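PDB 6UB0: Glyco_hydro_cc domain-containing protein from Blastomyces gilchristii, which hydrolyses the beta-1,3-glucan curdlan as an exo-acting enzyme of glycoside hydrolase family GH128, subgroup III, binding laminaribiose at its -2 and -1 subsites. Local coordinates for residues P109-G114 / L120-G125; E159-G164 / G170-T175. All coordinates share one frame; numbering follows the deposited sequence.

Both contacts belong to the TIM-barrel catalytic core, and along the chain they come in series, neither nesting nor crossing. Interaction 1 closes the short connection from strand 105-111 into helix 119-130, a beta-to-alpha step. The chain then runs through strand 138-146, which lies between the strands of the two contacts in the parallel sheet, and on into helix 150-166. Interaction 2 closes the return from this helix to strand 172-180, an alpha-to-beta step. The two helices pack side by side: Leu163 meets Leu120, Met123 and Gln124, with Leu163 CD2 3.6 Å from Met123 CB, while Leu120 CD1 rests on Glu159. Two successive beta-alpha-beta units, which share strand 138-146, thus also meet through their helices.

Interaction 1: P109-G114 / L120-G125; sequences PAVSNG and LGWMQG
Ser112 follows Val111, whose side chain packs on Trp122 and Met123, and its OG is held by two groups: it accepts from Gly114 N (3.2 Å from Ser112 OG, N-H...O angle 154°) and is hydrogen-bonded to the carboxylate of Asp77. The first bond makes an ST turn, which bends the chain just past strand 105-111, in the beta-alpha connection of a TIM-barrel unit. Asn113, in the same turn, bonds through OD1 to the backbone N of His144, a residue of the glycan pocket. Strand 109-111 and helix 120-125 run roughly antiparallel, at 148°, and between them the contact is apolar, with no hydrogen bond across it. Val111 is its centre. Its CG1 presses on the six-membered ring of Trp122, obliquely, 3.4 Å from Trp122 CE3, a tight fit. The other branch, CG2, meets Leu120 CD2 at 4.0 Å and Met123 CE at 3.7 Å. Further back along the strand, the ring of Pro109 approaches the far corner of the same indole, Pro109 CB lying 3.9 Å from Trp122 CH2. The indole is held from beyond the contact as well: NE1 bonds to Met84 O, and the ring of Phe126, one helical turn on, meets it with nearly parallel planes. Met123 does not start out toward the strand, but bends at chi2 (61°) and chi3 bring its methyl to it, where Met123 CE sits close, 3.1 Å, to the carbonyl oxygen of Pro109.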
loop_
_atom_site.group_PDB
_atom_site.type_symbol
_atom_site.label_atom_id
_atom_site.label_comp_id
_atom_site.label_asym_id
_atom_site.label_seq_id
_atom_site.Cartn_x
_atom_site.Cartn_y
_atom_site.Cartn_z
ATOM N N PRO A 109 1.739 3.276 8.665
ATOM C CA PRO A 109 1.752 4.385 7.706
ATOM C C PRO A 109 2.701 3.939 6.588
ATOM O O PRO A 109 3.710 3.241 6.813
ATOM C CB PRO A 109 2.275 5.562 8.525
ATOM C CG PRO A 109 2.017 5.138 9.958
ATOM C CD PRO A 109 2.347 3.670 9.955
ATOM N N ALA A 110 2.395 4.382 5.371
ATOM C CA ALA A 110 3.113 3.999 4.142
ATOM C C ALA A 110 4.125 5.101 3.790
ATOM O O ALA A 110 3.683 6.236 3.604
ATOM C CB ALA A 110 2.165 3.843 2.975
ATOM N N VAL A 111 5.406 4.806 3.867
ATOM C CA VAL A 111 6.430 5.840 3.546
ATOM C C VAL A 111 6.780 5.824 2.061
ATOM O O VAL A 111 6.775 4.785 1.441
ATOM C CB VAL A 111 7.648 5.727 4.461
ATOM C CG1 VAL A 111 7.203 6.120 5.854
ATOM C CG2 VAL A 111 8.267 4.345 4.443
ATOM N N SER A 112 7.342 6.953 1.605
ATOM C CA SER A 112 7.966 7.105 0.272
ATOM C C SER A 112 9.299 6.352 0.237
ATOM O O SER A 112 9.682 5.729 1.240
ATOM C CB SER A 112 8.108 8.572 -0.139
ATOM O OG SER A 112 9.194 9.223 0.521
ATOM N N ASN A 113 9.945 6.369 -0.911
ATOM C CA ASN A 113 11.297 5.793 -1.105
ATOM C C ASN A 113 12.349 6.903 -1.014
ATOM O O ASN A 113 13.465 6.628 -1.476
ATOM C CB ASN A 113 11.410 4.990 -2.397
ATOM C CG ASN A 113 11.310 5.812 -3.658
ATOM O OD1 ASN A 113 10.250 6.328 -4.015
ATOM N ND2 ASN A 113 12.418 5.869 -4.400
ATOM N N GLY A 114 11.957 8.082 -0.513
ATOM C CA GLY A 114 12.852 9.201 -0.154
ATOM C C GLY A 114 13.931 8.721 0.799
ATOM O O GLY A 114 13.697 7.728 1.509
ATOM N N LEU A 120 12.349 5.080 4.861
ATOM C CA LEU A 120 12.557 4.071 5.936
ATOM C C LEU A 120 13.203 4.668 7.196
ATOM O O LEU A 120 13.290 3.958 8.231
ATOM C CB LEU A 120 13.473 2.990 5.364
ATOM C CG LEU A 120 12.933 2.400 4.064
ATOM C CD1 LEU A 120 13.753 1.222 3.595
ATOM C CD2 LEU A 120 11.467 2.032 4.268
ATOM N N GLY A 121 13.722 5.877 7.076
ATOM C CA GLY A 121 14.253 6.642 8.212
ATOM C C GLY A 121 13.071 7.112 9.029
ATOM O O GLY A 121 13.076 6.900 10.263
ATOM N N TRP A 122 12.062 7.666 8.345
ATOM C CA TRP A 122 10.803 8.072 9.008
ATOM C C TRP A 122 10.176 6.826 9.626
ATOM O O TRP A 122 9.703 6.891 10.807
ATOM C CB TRP A 122 9.871 8.805 8.052
ATOM C CG TRP A 122 8.670 9.372 8.740
ATOM C CD1 TRP A 122 8.385 10.674 9.028
ATOM C CD2 TRP A 122 7.508 8.625 9.124
ATOM N NE1 TRP A 122 7.171 10.792 9.657
ATOM C CE2 TRP A 122 6.604 9.539 9.729
ATOM C CE3 TRP A 122 7.182 7.271 9.081
ATOM C CZ2 TRP A 122 5.374 9.127 10.235
ATOM C CZ3 TRP A 122 5.994 6.867 9.630
ATOM C CH2 TRP A 122 5.091 7.783 10.162
ATOM N N MET A 123 10.147 5.711 8.889
ATOM C CA MET A 123 9.579 4.458 9.450
ATOM C C MET A 123 10.330 4.123 10.744
ATOM O O MET A 123 9.663 3.802 11.747
ATOM C CB MET A 123 9.672 3.266 8.492
ATOM C CG MET A 123 8.699 2.161 8.853
ATOM S SD MET A 123 6.952 2.641 8.800
ATOM C CE MET A 123 6.626 2.347 7.044
ATOM N N GLN A 124 11.656 4.219 10.759
ATOM C CA GLN A 124 12.392 3.791 11.978
ATOM C C GLN A 124 12.091 4.748 13.154
ATOM O O GLN A 124 11.843 4.267 14.289
ATOM C CB GLN A 124 13.872 3.629 11.715
ATOM C CG GLN A 124 14.507 2.922 12.898
ATOM C CD GLN A 124 15.944 2.581 12.658
ATOM O OE1 GLN A 124 16.272 1.715 11.856
ATOM N NE2 GLN A 124 16.807 3.231 13.414
ATOM N N GLY A 125 12.010 6.049 12.868
ATOM C CA GLY A 125 11.620 7.105 13.828
ATOM C C GLY A 125 10.227 6.858 14.366
ATOM O O GLY A 125 9.993 6.903 15.595
#

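Interaction 2: E159-G164 / G170-T175; sequences EAIALG and GTVWVT
Val172 meets the helix segment 159-164 at Ile161 and Ala160, and the contact between the two segments is purely apolar. One methyl does the work: Val172 CG1 lies 3.9 Å from Ile161 CA and also 3.9 Å from Ile161 CG1, so it rests against both the backbone and the CG1 methylene of that side chain. With chi1 at -68°, Ile161 CG1 lies beside its own backbone N, where the Val172 methyl meets it; the two branched side chains cross at about a right angle. The same Val172 methyl reaches back to the preceding residue, 4.0 Å from the carbonyl carbon Ala160 C and 4.3 Å from Ala160 CB. Ala160 in turn packs on Val141 and Leu120.

Polar interactions lie within each element or toward neighbouring strands. In the helix, Gly164 N donates to Ala160 O at 2.9 Å. In the strand, backbone bonds tie Val172 to Gly202 and Glu204, and Trp173 to Leu139 and Val141, fixing this strand between its two parallel neighbours.

Aromatic packing involves Trp173, which takes no part in the helix contact; its indole stacks on Phe138, meets the Trp25 ring and bonds through NE1 to the Glu204 carboxylate. Packing of helix 150-166 against strand 172-180 is the alpha-to-beta half of the beta-alpha-beta crossover 138-146, 150-166, 172-180, the repeating element of a TIM barrel.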
loop_
_atom_site.group_PDB
_atom_site.type_symbol
_atom_site.label_atom_id
_atom_site.label_comp_id
_atom_site.label_asym_id
_atom_site.label_seq_id
_atom_site.Cartn_x
_atom_site.Cartn_y
_atom_site.Cartn_z
ATOM N N GLU A 159 15.142 -3.641 2.270
ATOM C CA GLU A 159 15.487 -2.753 3.411
ATOM C C GLU A 159 14.226 -2.523 4.253
ATOM O O GLU A 159 14.343 -2.513 5.507
ATOM C CB GLU A 159 16.093 -1.454 2.888
ATOM C CG GLU A 159 16.981 -0.741 3.895
ATOM C CD GLU A 159 18.078 0.078 3.239
ATOM O OE1 GLU A 159 17.809 0.655 2.153
ATOM O OE2 GLU A 159 19.223 0.117 3.793
ATOM N N ALA A 160 13.060 -2.382 3.604
ATOM C CA ALA A 160 11.769 -2.204 4.311
ATOM C C ALA A 160 11.488 -3.479 5.104
ATOM O O ALA A 160 11.102 -3.385 6.276
ATOM C CB ALA A 160 10.671 -1.884 3.336
ATOM N N ILE A 161 11.697 -4.637 4.482
ATOM C CA ILE A 161 11.463 -5.968 5.113
ATOM C C ILE A 161 12.396 -6.137 6.329
ATOM O O ILE A 161 11.929 -6.573 7.382
ATOM C CB ILE A 161 11.670 -7.101 4.090
ATOM C CG1 ILE A 161 10.576 -7.088 3.018
ATOM C CG2 ILE A 161 11.735 -8.417 4.826
ATOM C CD1 ILE A 161 10.893 -7.831 1.736
ATOM N N ALA A 162 13.687 -5.845 6.136
ATOM C CA ALA A 162 14.722 -5.946 7.173
ATOM C C ALA A 162 14.289 -4.997 8.288
ATOM O O ALA A 162 14.210 -5.438 9.464
ATOM C CB ALA A 162 16.073 -5.598 6.580
ATOM N N LEU A 163 13.916 -3.772 7.930
ATOM C CA LEU A 163 13.527 -2.770 8.954
ATOM C C LEU A 163 12.354 -3.315 9.787
ATOM O O LEU A 163 12.459 -3.302 11.039
ATOM C CB LEU A 163 13.191 -1.420 8.327
ATOM C CG LEU A 163 12.793 -0.372 9.363
ATOM C CD1 LEU A 163 13.921 -0.166 10.383
ATOM C CD2 LEU A 163 12.398 0.946 8.708
ATOM N N GLY A 164 11.300 -3.820 9.131
ATOM C CA GLY A 164 10.092 -4.367 9.801
ATOM C C GLY A 164 10.414 -5.518 10.753
ATOM O O GLY A 164 9.910 -5.521 11.923
ATOM N N GLY A 170 6.437 -8.881 10.605
ATOM C CA GLY A 170 6.959 -10.008 9.812
ATOM C C GLY A 170 6.743 -9.897 8.320
ATOM O O GLY A 170 7.235 -10.800 7.598
ATOM N N THR A 171 6.037 -8.863 7.836
ATOM C CA THR A 171 5.796 -8.694 6.379
ATOM C C THR A 171 5.605 -7.224 6.018
ATOM O O THR A 171 5.398 -6.416 6.949
ATOM C CB THR A 171 4.597 -9.540 5.928
ATOM O OG1 THR A 171 4.704 -9.745 4.514
ATOM C CG2 THR A 171 3.278 -8.896 6.293
ATOM N N VAL A 172 5.698 -6.904 4.725
ATOM C CA VAL A 172 5.350 -5.560 4.186
ATOM C C VAL A 172 4.298 -5.692 3.082
ATOM O O VAL A 172 4.384 -6.629 2.262
ATOM C CB VAL A 172 6.559 -4.728 3.687
ATOM C CG1 VAL A 172 7.777 -4.845 4.612
ATOM C CG2 VAL A 172 6.983 -5.024 2.256
ATOM N N TRP A 173 3.455 -4.668 2.952
ATOM C CA TRP A 173 2.781 -4.423 1.643
ATOM C C TRP A 173 3.501 -3.282 0.894
ATOM O O TRP A 173 3.648 -2.195 1.448
ATOM C CB TRP A 173 1.309 -4.073 1.791
ATOM C CG TRP A 173 0.485 -5.096 2.506
ATOM C CD1 TRP A 173 0.901 -6.155 3.259
ATOM C CD2 TRP A 173 -0.937 -5.038 2.640
ATOM N NE1 TRP A 173 -0.183 -6.814 3.779
ATOM C CE2 TRP A 173 -1.319 -6.130 3.441
ATOM C CE3 TRP A 173 -1.919 -4.186 2.110
ATOM C CZ2 TRP A 173 -2.659 -6.393 3.724
ATOM C CZ3 TRP A 173 -3.242 -4.412 2.438
ATOM C CH2 TRP A 173 -3.605 -5.510 3.237
ATOM N N VAL A 174 3.792 -3.502 -0.370
ATOM C CA VAL A 174 4.243 -2.425 -1.296
ATOM C C VAL A 174 2.989 -1.839 -1.932
ATOM O O VAL A 174 2.485 -2.381 -2.975
ATOM C CB VAL A 174 5.239 -2.889 -2.374
ATOM C CG1 VAL A 174 5.797 -1.685 -3.100
ATOM C CG2 VAL A 174 6.381 -3.752 -1.841
ATOM N N THR A 175 2.403 -0.884 -1.274
ATOM C CA THR A 175 1.036 -0.402 -1.638
ATOM C C THR A 175 1.104 0.537 -2.839
ATOM O O THR A 175 0.064 0.873 -3.354
ATOM C CB THR A 175 0.289 0.190 -0.440
ATOM O OG1 THR A 175 1.067 1.181 0.209
ATOM C CG2 THR A 175 -0.010 -0.827 0.652
#